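Local coordinates for cell division control protein Cdc48 (Mycobacterium smegmatis, PDB 5E7P) that probably binds ATP and hydrolyses it as a Cdc48-type AAA ATPase with two nucleotide-binding modules that can each hold ADP, at residues V138-V141 with G142-V145; L415-I418 with A419-P423; T493-A496 with L497-V501; S562-K565 with A566-L570; N597-S600 with G601-K605. All blocks are in the same frame, centred on the assembly; numbering follows the deposited sequence.

Interaction 1: V138-V141 with G142-V145; sequences VMTV and GDTV
V141 and G142 are the two middle residues of a type II beta turn that runs from T140 to D143. G142 has the positive phi (98°) of the third residue of such a turn, a conformation glycine takes up readily. The G142 O takes a hydrogen bond from R64. D143 closes the turn, with D143 N bonded to T140 O at 3.0 Å. Its side chain folds back over T140, with CG beside its backbone N (chi1 -79°). D143 OD1 lies 3.4 Å from T140 CB, and the two side chains meet at a slant. D143 OD2 meets two waters. One, at 2.6 Å from D143 OD2, also accepts from T140 OG1. The other joins D143 OD2 to V138 O, 3.1 Å from each. V145 comes back toward the first strand. V145 CG1 touches M139 SD at 3.6 Å, the two side chains crossing at about a right angle. M139 is bent at chi2 (-69°), which brings the sulfur round to V145. Strands 138-140 and 144-146 belong to different sheets, and this turn joins them. The buried carboxylate of D143 therefore has water-mediated links to both a side chain and the backbone of the preceding strand.

Interaction 2: L415-I418 with A419-P423; sequences LGDI and ADHTP
I418 and T422 meet where helix 415-420 ends. The packed part is the helical backbone and its inner face. A419 N donates to L415 O at 2.9 Å, and D420 N donates to G416 O at 3.0 Å. L415, I418 and A419 are buried against helix 394-404, and L415 and I418 also touch helix 456-462. T422 is buried too. Its OG1 sits between the backbone N and the carbonyl carbon (chi1 52°), which turns it back to the helix end. There T422 OG1 is 3.1 Å from I418 O and 3.2 Å from A419 O. R397 also reaches this end, with a hydrogen bond to A419 O. The other side is looser. H421 is exposed and is the first residue to leave helical angles. Its ring lies at a slant to D417, the carboxylate and ring planes 44° apart. H421 ND1 gives a weak bond to D417 O at 3.0 Å. D417 OD1 lies 3.4 Å from H421 CE1. The R397 bond to A419 O is thus the firm one at the helix end, with the T422 hydroxyl close by and the imidazole bond weak. The nearby D417 carboxylate would tend to stabilise a protonated H421.

Interaction 3: T493-A496 with L497-V501; sequences TKRA and LTEAV
R495 and E499 form a salt bridge one turn apart on helix 491-506. R495 CG lies opposite the backbone N (chi1 -158°), and the chain then bends at both chi2 and chi3. The bends fold the guanidinium back alongside the helix. R495 NH1 reaches E499 OE1 at 3.1 Å, a weak bond with an N-H...O angle of 137°. E499 is extended beyond CG. Its carboxylate meets the guanidinium at the edge, but the two planes are 69° apart, so the groups do not pair flat. R495 NH2 has a second acid partner in E492, so the arginine lies between two carboxylates. T498 uses its side chain differently. Its OG1 stands beside its own backbone N and donates to K494 O at 2.8 Å. T498 N also donates to K494 O, from the other face of that carbonyl. This doubled bond is the usual threonine-to-carbonyl link within a helix. From 498 to 501 the helix widens into a pi-type turn. The helix packs on helix 534-539 and strand 623-629 of the second AAA module. V535 touches T493, K494 and L497, and L626 touches L497. T493 CG2 and L497 CD1 lie side by side, pointing the same way, 4.0 Å apart. K494 is extended beyond CG, and K494 NZ bonds L484 O and V487 O. The K494 side chain is about 7 Å from the bound ADP.

Interaction 4: S562-K565 with A566-L570; sequences SSEK and AVREL
K565 and R568 run side by side in the same direction on the first turns of helix 563-576. K565 CG lies 3.4 Å from R568 NH2, obliquely to the guanidinium. K565 is extended beyond CG, and its ammonium veers away from the arginine. K565 NZ and R568 NH2 stay 5.6 Å apart. Both residues are exposed, so solvent would probably soften the like charges. R568 also has an acid partner in E564. R568 NE donates to E564 OE2 at 3.2 Å in a salt bridge. It meets the oxygen on the syn side, 29° out of the carboxylate plane, and the two planar groups are 25° apart. The E564 chain bends at chi2 (-86°), which swings the carboxylate back along the helix to R568. The same oxygen, E564 OE2, is also hydrogen-bonded to S609 OG of helix 602-617. One carboxylate oxygen thus links two helices as well as two turns of one.

A566 lies beneath, on the buried side. A566 N bonds S562 O at 3.1 Å, and A566 CB sits 3.3 Å from S563 O. S563 and V567 face helix 602-617 through V606. This is the N-terminal turn of a helix, with S562 at the N-cap and an i to i+4 glutamate-arginine salt bridge, and the helix leads into strand 580-585 of the AAA module's parallel sheet.

Interaction 5: N597-S600 with G601-K605; sequences NFDS and GVTDK
D599 grips T603 with both carboxylate oxygens. T603 N donates to D599 OD1 at 3.0 Å, with an N-H...O angle of 170°. T603 OG1 donates to D599 OD2 at 2.8 Å. Each oxygen is met on its syn side, somewhat out of the carboxylate plane. The D599 CG sits between its own backbone N and carbonyl carbon (chi1 45°), and this rotation turns the carboxylate toward the start of the helix. With OG1 beside its own backbone N, T603 presents amide and hydroxyl to the two oxygens together. The first turn of the helix would probably stabilise the negative charge of D599. D599 to V602 form a type I' beta turn, closed by a weak bond from V602 N to D599 O at 3.3 Å. S600 and G601 both have positive phi, and G601 is the N-cap residue. One water accepts from G601 N at 3.2 Å, and its link to D599 N is weak. V602 CB lies 3.5 Å from D599 CG. N597 CB lies 3.5 Å from T603 OG1. P592 touches both N597 and T603. This surface loop follows helix 587-590 and leads directly into helix 602-617.

The contacts follow one another along the chain in numerical order. Interaction 1 joins two strands of different sheets, 138-140 and 144-146. Interaction 2 closes a short helix about 32 Å away, centre to centre. Interactions 4 and 5 lie within the second AAA range. Interaction 3, on helix 491-506, packs on a helix and the sheet of that module beside the second ADP, its centre about 28 Å from that of interaction 4. Interactions 4 and 5 are the one pair that touches: their centres are about 14 Å apart, and E564 CG meets K605 O at 3.6 Å. There the starts of helices 563-576 and 602-617 pack together, away from the annotated nucleotide sites.

Interaction 1: V138-V141 with G142-V145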
# COMPACT_ATOMS: atom_id res chain seq x y z
N VAL A 138 -5.93 -11.45 6.42
CA VAL A 138 -7.34 -11.10 6.56
C VAL A 138 -7.98 -11.78 7.77
O VAL A 138 -7.69 -12.94 8.07
CB VAL A 138 -8.16 -11.44 5.30
CG1 VAL A 138 -7.79 -10.50 4.16
CG2 VAL A 138 -7.95 -12.89 4.90
N MET A 139 -8.84 -11.05 8.46
CA MET A 139 -9.48 -11.54 9.67
C MET A 139 -11.00 -11.44 9.55
O MET A 139 -11.53 -10.52 8.92
CB MET A 139 -9.01 -10.74 10.88
CG MET A 139 -7.50 -10.72 11.08
SD MET A 139 -6.83 -12.32 11.56
CE MET A 139 -5.09 -12.07 11.23
N THR A 140 -11.68 -12.40 10.16
CA THR A 140 -13.14 -12.39 10.25
C THR A 140 -13.50 -12.93 11.62
O THR A 140 -12.84 -13.84 12.13
CB THR A 140 -13.78 -13.27 9.16
OG1 THR A 140 -13.24 -12.93 7.88
CG2 THR A 140 -15.29 -13.09 9.14
N VAL A 141 -14.54 -12.37 12.24
CA VAL A 141 -14.95 -12.80 13.57
C VAL A 141 -15.30 -14.29 13.59
O VAL A 141 -16.07 -14.76 12.75
CB VAL A 141 -16.14 -11.97 14.10
CG1 VAL A 141 -16.70 -12.59 15.38
CG2 VAL A 141 -15.72 -10.53 14.34
N GLY A 142 -14.71 -15.02 14.53
CA GLY A 142 -14.95 -16.44 14.66
C GLY A 142 -13.89 -17.30 13.99
O GLY A 142 -13.85 -18.51 14.20
N ASP A 143 -13.03 -16.67 13.20
CA ASP A 143 -11.98 -17.39 12.49
C ASP A 143 -10.92 -17.96 13.43
O ASP A 143 -10.66 -17.41 14.49
CB ASP A 143 -11.29 -16.47 11.47
CG ASP A 143 -12.09 -16.32 10.20
OD1 ASP A 143 -13.33 -16.50 10.24
OD2 ASP A 143 -11.49 -16.01 9.15
N THR A 144 -10.32 -19.07 13.02
CA THR A 144 -9.15 -19.60 13.71
C THR A 144 -7.90 -19.26 12.91
O THR A 144 -7.73 -19.72 11.78
CB THR A 144 -9.24 -21.13 13.88
OG1 THR A 144 -10.30 -21.45 14.78
CG2 THR A 144 -7.94 -21.67 14.44
N VAL A 145 -7.04 -18.43 13.49
CA VAL A 145 -5.80 -18.04 12.83
C VAL A 145 -4.59 -18.65 13.52
O VAL A 145 -4.60 -18.89 14.73
CB VAL A 145 -5.62 -16.51 12.76
CG1 VAL A 145 -6.59 -15.91 11.76
CG2 VAL A 145 -5.81 -15.90 14.14
O HOH W 1 -8.36 -15.83 9.04
O HOH W 2 -11.01 -14.47 7.15

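Interaction 2: L415-I418 with A419-P423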
# COMPACT_ATOMS: atom_id res chain seq x y z
N LEU A 415 20.16 -13.57 -4.45
CA LEU A 415 19.28 -12.51 -3.98
C LEU A 415 18.87 -11.51 -5.06
O LEU A 415 17.85 -10.84 -4.93
CB LEU A 415 19.92 -11.78 -2.80
CG LEU A 415 20.07 -12.64 -1.54
CD1 LEU A 415 20.60 -11.82 -0.39
CD2 LEU A 415 18.74 -13.28 -1.17
N GLY A 416 19.67 -11.42 -6.12
CA GLY A 416 19.35 -10.54 -7.23
C GLY A 416 18.08 -10.98 -7.93
O GLY A 416 17.28 -10.15 -8.36
N ASP A 417 17.91 -12.29 -8.04
CA ASP A 417 16.73 -12.86 -8.68
C ASP A 417 15.48 -12.67 -7.82
O ASP A 417 14.40 -12.39 -8.33
CB ASP A 417 16.95 -14.35 -8.97
CG ASP A 417 15.72 -15.02 -9.54
OD1 ASP A 417 15.41 -14.80 -10.73
OD2 ASP A 417 15.06 -15.78 -8.80
N ILE A 418 15.65 -12.82 -6.51
CA ILE A 418 14.56 -12.61 -5.57
C ILE A 418 14.13 -11.15 -5.54
O ILE A 418 12.94 -10.85 -5.49
CB ILE A 418 14.94 -13.07 -4.15
CG1 ILE A 418 15.30 -14.55 -4.15
CG2 ILE A 418 13.80 -12.80 -3.17
CD1 ILE A 418 14.17 -15.45 -4.61
N ALA A 419 15.10 -10.25 -5.59
CA ALA A 419 14.83 -8.81 -5.64
C ALA A 419 14.12 -8.44 -6.94
O ALA A 419 13.21 -7.60 -6.95
CB ALA A 419 16.11 -8.02 -5.49
N ASP A 420 14.54 -9.05 -8.04
CA ASP A 420 13.95 -8.78 -9.35
C ASP A 420 12.51 -9.26 -9.43
O ASP A 420 11.72 -8.75 -10.23
CB ASP A 420 14.77 -9.44 -10.46
CG ASP A 420 16.00 -8.63 -10.85
OD1 ASP A 420 15.93 -7.38 -10.79
OD2 ASP A 420 17.02 -9.24 -11.21
N HIS A 421 12.15 -10.24 -8.60
CA HIS A 421 10.82 -10.84 -8.65
C HIS A 421 9.92 -10.39 -7.51
O HIS A 421 8.92 -11.05 -7.19
CB HIS A 421 10.92 -12.36 -8.69
CG HIS A 421 11.33 -12.90 -10.03
ND1 HIS A 421 12.54 -12.60 -10.62
CD2 HIS A 421 10.68 -13.71 -10.90
CE1 HIS A 421 12.63 -13.20 -11.79
NE2 HIS A 421 11.51 -13.88 -11.99
N THR A 422 10.27 -9.27 -6.88
CA THR A 422 9.43 -8.70 -5.83
C THR A 422 9.12 -7.22 -6.01
O THR A 422 9.29 -6.45 -5.07
CB THR A 422 10.07 -8.89 -4.44
OG1 THR A 422 11.42 -8.40 -4.45
CG2 THR A 422 10.07 -10.36 -4.04
N PRO A 423 8.67 -6.80 -7.21
CA PRO A 423 8.32 -5.38 -7.28
C PRO A 423 7.05 -5.11 -6.47
O PRO A 423 6.22 -6.00 -6.31
CB PRO A 423 8.06 -5.16 -8.77
CG PRO A 423 7.57 -6.48 -9.24
CD PRO A 423 8.33 -7.51 -8.45

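Interaction 3: T493-A496 with L497-V501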
# COMPACT_ATOMS: atom_id res chain seq x y z
N THR A 493 2.44 5.05 -24.84
CA THR A 493 2.25 5.82 -23.61
C THR A 493 3.34 5.50 -22.59
O THR A 493 3.92 6.40 -21.99
CB THR A 493 0.86 5.57 -22.98
OG1 THR A 493 -0.16 5.98 -23.90
CG2 THR A 493 0.72 6.37 -21.70
N LYS A 494 3.62 4.21 -22.41
CA LYS A 494 4.71 3.78 -21.53
C LYS A 494 6.02 4.41 -21.96
O LYS A 494 6.79 4.90 -21.14
CB LYS A 494 4.86 2.26 -21.56
CG LYS A 494 3.81 1.49 -20.79
CD LYS A 494 3.96 0.00 -21.03
CE LYS A 494 3.03 -0.80 -20.15
NZ LYS A 494 3.21 -2.27 -20.34
N ARG A 495 6.26 4.40 -23.27
CA ARG A 495 7.48 4.94 -23.85
C ARG A 495 7.61 6.43 -23.53
O ARG A 495 8.64 6.88 -23.02
CB ARG A 495 7.47 4.72 -25.37
CG ARG A 495 8.83 4.75 -26.05
CD ARG A 495 9.22 6.16 -26.45
NE ARG A 495 8.16 6.84 -27.19
CZ ARG A 495 8.12 8.15 -27.39
NH1 ARG A 495 9.07 8.94 -26.90
NH2 ARG A 495 7.11 8.69 -28.08
N ALA A 496 6.55 7.18 -23.81
CA ALA A 496 6.54 8.62 -23.57
C ALA A 496 6.72 8.96 -22.09
O ALA A 496 7.47 9.86 -21.75
CB ALA A 496 5.25 9.24 -24.11
N LEU A 497 6.02 8.23 -21.23
CA LEU A 497 6.09 8.48 -19.79
C LEU A 497 7.44 8.09 -19.21
O LEU A 497 7.98 8.79 -18.35
CB LEU A 497 4.96 7.76 -19.05
CG LEU A 497 3.55 8.30 -19.30
CD1 LEU A 497 2.55 7.63 -18.36
CD2 LEU A 497 3.51 9.81 -19.15
N THR A 498 7.98 6.96 -19.67
CA THR A 498 9.30 6.51 -19.25
C THR A 498 10.34 7.59 -19.56
O THR A 498 11.18 7.91 -18.72
CB THR A 498 9.71 5.20 -19.95
OG1 THR A 498 8.87 4.13 -19.51
CG2 THR A 498 11.15 4.85 -19.63
N GLU A 499 10.25 8.16 -20.75
CA GLU A 499 11.22 9.16 -21.18
C GLU A 499 10.99 10.53 -20.54
O GLU A 499 11.94 11.26 -20.27
CB GLU A 499 11.23 9.28 -22.71
CG GLU A 499 11.59 7.97 -23.41
CD GLU A 499 11.81 8.13 -24.90
OE1 GLU A 499 11.75 9.27 -25.40
OE2 GLU A 499 12.05 7.10 -25.58
N ALA A 500 9.73 10.86 -20.28
CA ALA A 500 9.39 12.16 -19.72
C ALA A 500 9.49 12.19 -18.19
O ALA A 500 9.72 13.24 -17.60
CB ALA A 500 8.01 12.60 -20.17
N VAL A 501 9.31 11.04 -17.56
CA VAL A 501 9.24 10.98 -16.11
C VAL A 501 10.35 10.16 -15.47
O VAL A 501 11.11 10.67 -14.65
CB VAL A 501 7.87 10.45 -15.63
CG1 VAL A 501 7.85 10.28 -14.12
CG2 VAL A 501 6.75 11.37 -16.09

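Interaction 4: S562-K565 with A566-L570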
# COMPACT_ATOMS: atom_id res chain seq x y z
N SER A 562 -8.38 23.30 4.93
CA SER A 562 -8.18 24.21 3.81
C SER A 562 -7.59 23.48 2.61
O SER A 562 -6.55 22.82 2.71
CB SER A 562 -7.27 25.37 4.22
OG SER A 562 -7.17 26.32 3.17
N SER A 563 -8.26 23.60 1.47
CA SER A 563 -7.80 22.99 0.23
C SER A 563 -6.54 23.68 -0.27
O SER A 563 -5.63 23.03 -0.79
CB SER A 563 -8.89 23.04 -0.84
OG SER A 563 -10.04 22.33 -0.43
N GLU A 564 -6.49 25.00 -0.11
CA GLU A 564 -5.36 25.79 -0.55
C GLU A 564 -4.08 25.37 0.18
O GLU A 564 -3.01 25.30 -0.42
CB GLU A 564 -5.64 27.28 -0.34
CG GLU A 564 -4.61 28.22 -0.97
CD GLU A 564 -3.43 28.48 -0.06
OE1 GLU A 564 -3.57 28.30 1.17
OE2 GLU A 564 -2.36 28.88 -0.57
N LYS A 565 -4.21 25.09 1.47
CA LYS A 565 -3.06 24.65 2.27
C LYS A 565 -2.69 23.20 1.96
O LYS A 565 -1.54 22.80 2.13
CB LYS A 565 -3.34 24.83 3.76
CG LYS A 565 -3.36 26.29 4.20
CD LYS A 565 -3.79 26.43 5.65
CE LYS A 565 -3.88 27.89 6.06
NZ LYS A 565 -4.37 28.04 7.46
N ALA A 566 -3.67 22.42 1.51
CA ALA A 566 -3.41 21.04 1.13
C ALA A 566 -2.52 21.00 -0.11
O ALA A 566 -1.70 20.10 -0.27
CB ALA A 566 -4.72 20.31 0.86
N VAL A 567 -2.69 21.99 -0.98
CA VAL A 567 -1.88 22.10 -2.19
C VAL A 567 -0.43 22.40 -1.83
O VAL A 567 0.48 21.68 -2.25
CB VAL A 567 -2.40 23.21 -3.13
CG1 VAL A 567 -1.39 23.50 -4.22
CG2 VAL A 567 -3.74 22.80 -3.73
N ARG A 568 -0.22 23.46 -1.05
CA ARG A 568 1.12 23.85 -0.63
C ARG A 568 1.78 22.74 0.18
O ARG A 568 2.99 22.51 0.06
CB ARG A 568 1.08 25.15 0.18
CG ARG A 568 0.66 26.37 -0.63
CD ARG A 568 0.88 27.67 0.13
NE ARG A 568 0.01 27.80 1.29
CZ ARG A 568 0.44 27.79 2.55
NH1 ARG A 568 1.73 27.67 2.82
NH2 ARG A 568 -0.43 27.92 3.55
N GLU A 569 0.99 22.04 0.99
CA GLU A 569 1.48 20.91 1.76
C GLU A 569 2.01 19.81 0.85
O GLU A 569 3.13 19.33 1.02
CB GLU A 569 0.37 20.36 2.65
CG GLU A 569 0.71 19.07 3.35
CD GLU A 569 -0.47 18.48 4.10
OE1 GLU A 569 -1.32 19.26 4.58
OE2 GLU A 569 -0.56 17.24 4.19
N LEU A 570 1.18 19.42 -0.11
CA LEU A 570 1.51 18.37 -1.07
C LEU A 570 2.84 18.62 -1.78
O LEU A 570 3.71 17.75 -1.83
CB LEU A 570 0.38 18.24 -2.09
CG LEU A 570 0.62 17.40 -3.35
CD1 LEU A 570 0.85 15.95 -3.00
CD2 LEU A 570 -0.56 17.54 -4.30

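Interaction 5: N597-S600 with G601-K605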
# COMPACT_ATOMS: atom_id res chain seq x y z
N ASN A 597 -16.96 27.43 -10.84
CA ASN A 597 -17.23 27.36 -9.40
C ASN A 597 -17.44 28.73 -8.76
O ASN A 597 -16.86 29.73 -9.19
CB ASN A 597 -16.10 26.62 -8.68
CG ASN A 597 -16.09 25.14 -8.97
OD1 ASN A 597 -17.13 24.54 -9.26
ND2 ASN A 597 -14.92 24.53 -8.87
N PHE A 598 -18.27 28.76 -7.73
CA PHE A 598 -18.46 29.95 -6.92
C PHE A 598 -18.55 29.56 -5.45
O PHE A 598 -19.62 29.18 -4.96
CB PHE A 598 -19.73 30.70 -7.34
CG PHE A 598 -19.71 31.17 -8.77
CD1 PHE A 598 -19.11 32.37 -9.11
CD2 PHE A 598 -20.29 30.40 -9.76
CE1 PHE A 598 -19.09 32.80 -10.43
CE2 PHE A 598 -20.28 30.82 -11.08
CZ PHE A 598 -19.67 32.02 -11.41
N ASP A 599 -17.42 29.64 -4.75
CA ASP A 599 -17.37 29.24 -3.35
C ASP A 599 -16.65 30.28 -2.49
O ASP A 599 -15.81 29.93 -1.66
CB ASP A 599 -16.68 27.88 -3.21
CG ASP A 599 -15.41 27.78 -4.05
OD1 ASP A 599 -14.91 28.82 -4.51
OD2 ASP A 599 -14.91 26.65 -4.23
N SER A 600 -17.00 31.55 -2.70
CA SER A 600 -16.39 32.66 -1.98
C SER A 600 -14.88 32.74 -2.18
O SER A 600 -14.13 33.07 -1.26
CB SER A 600 -16.73 32.62 -0.48
OG SER A 600 -18.13 32.71 -0.28
N GLY A 601 -14.44 32.41 -3.40
CA GLY A 601 -13.04 32.55 -3.77
C GLY A 601 -12.15 31.41 -3.31
O GLY A 601 -10.92 31.52 -3.38
N VAL A 602 -12.75 30.32 -2.85
CA VAL A 602 -11.98 29.15 -2.41
C VAL A 602 -11.24 28.51 -3.58
O VAL A 602 -10.04 28.21 -3.48
CB VAL A 602 -12.86 28.11 -1.69
CG1 VAL A 602 -12.15 26.77 -1.60
CG2 VAL A 602 -13.26 28.61 -0.31
N THR A 603 -11.94 28.32 -4.69
CA THR A 603 -11.34 27.75 -5.90
C THR A 603 -10.23 28.65 -6.45
O THR A 603 -9.17 28.16 -6.85
CB THR A 603 -12.41 27.51 -6.99
OG1 THR A 603 -13.32 26.49 -6.55
CG2 THR A 603 -11.76 27.06 -8.29
N ASP A 604 -10.48 29.96 -6.46
CA ASP A 604 -9.51 30.93 -6.94
C ASP A 604 -8.17 30.79 -6.23
O ASP A 604 -7.12 30.67 -6.87
CB ASP A 604 -10.03 32.36 -6.78
CG ASP A 604 -11.18 32.67 -7.71
OD1 ASP A 604 -11.27 32.03 -8.78
OD2 ASP A 604 -11.99 33.56 -7.38
N LYS A 605 -8.22 30.81 -4.90
CA LYS A 605 -7.01 30.70 -4.08
C LYS A 605 -6.28 29.39 -4.33
O LYS A 605 -5.05 29.36 -4.35
CB LYS A 605 -7.36 30.84 -2.60
CG LYS A 605 -7.95 32.18 -2.23
CD LYS A 605 -8.78 32.09 -0.95
CE LYS A 605 -9.67 33.31 -0.77
NZ LYS A 605 -10.81 33.04 0.15
O HOH W 3 -13.75 30.60 -7.04
O HOH W 4 -15.60 32.14 -6.32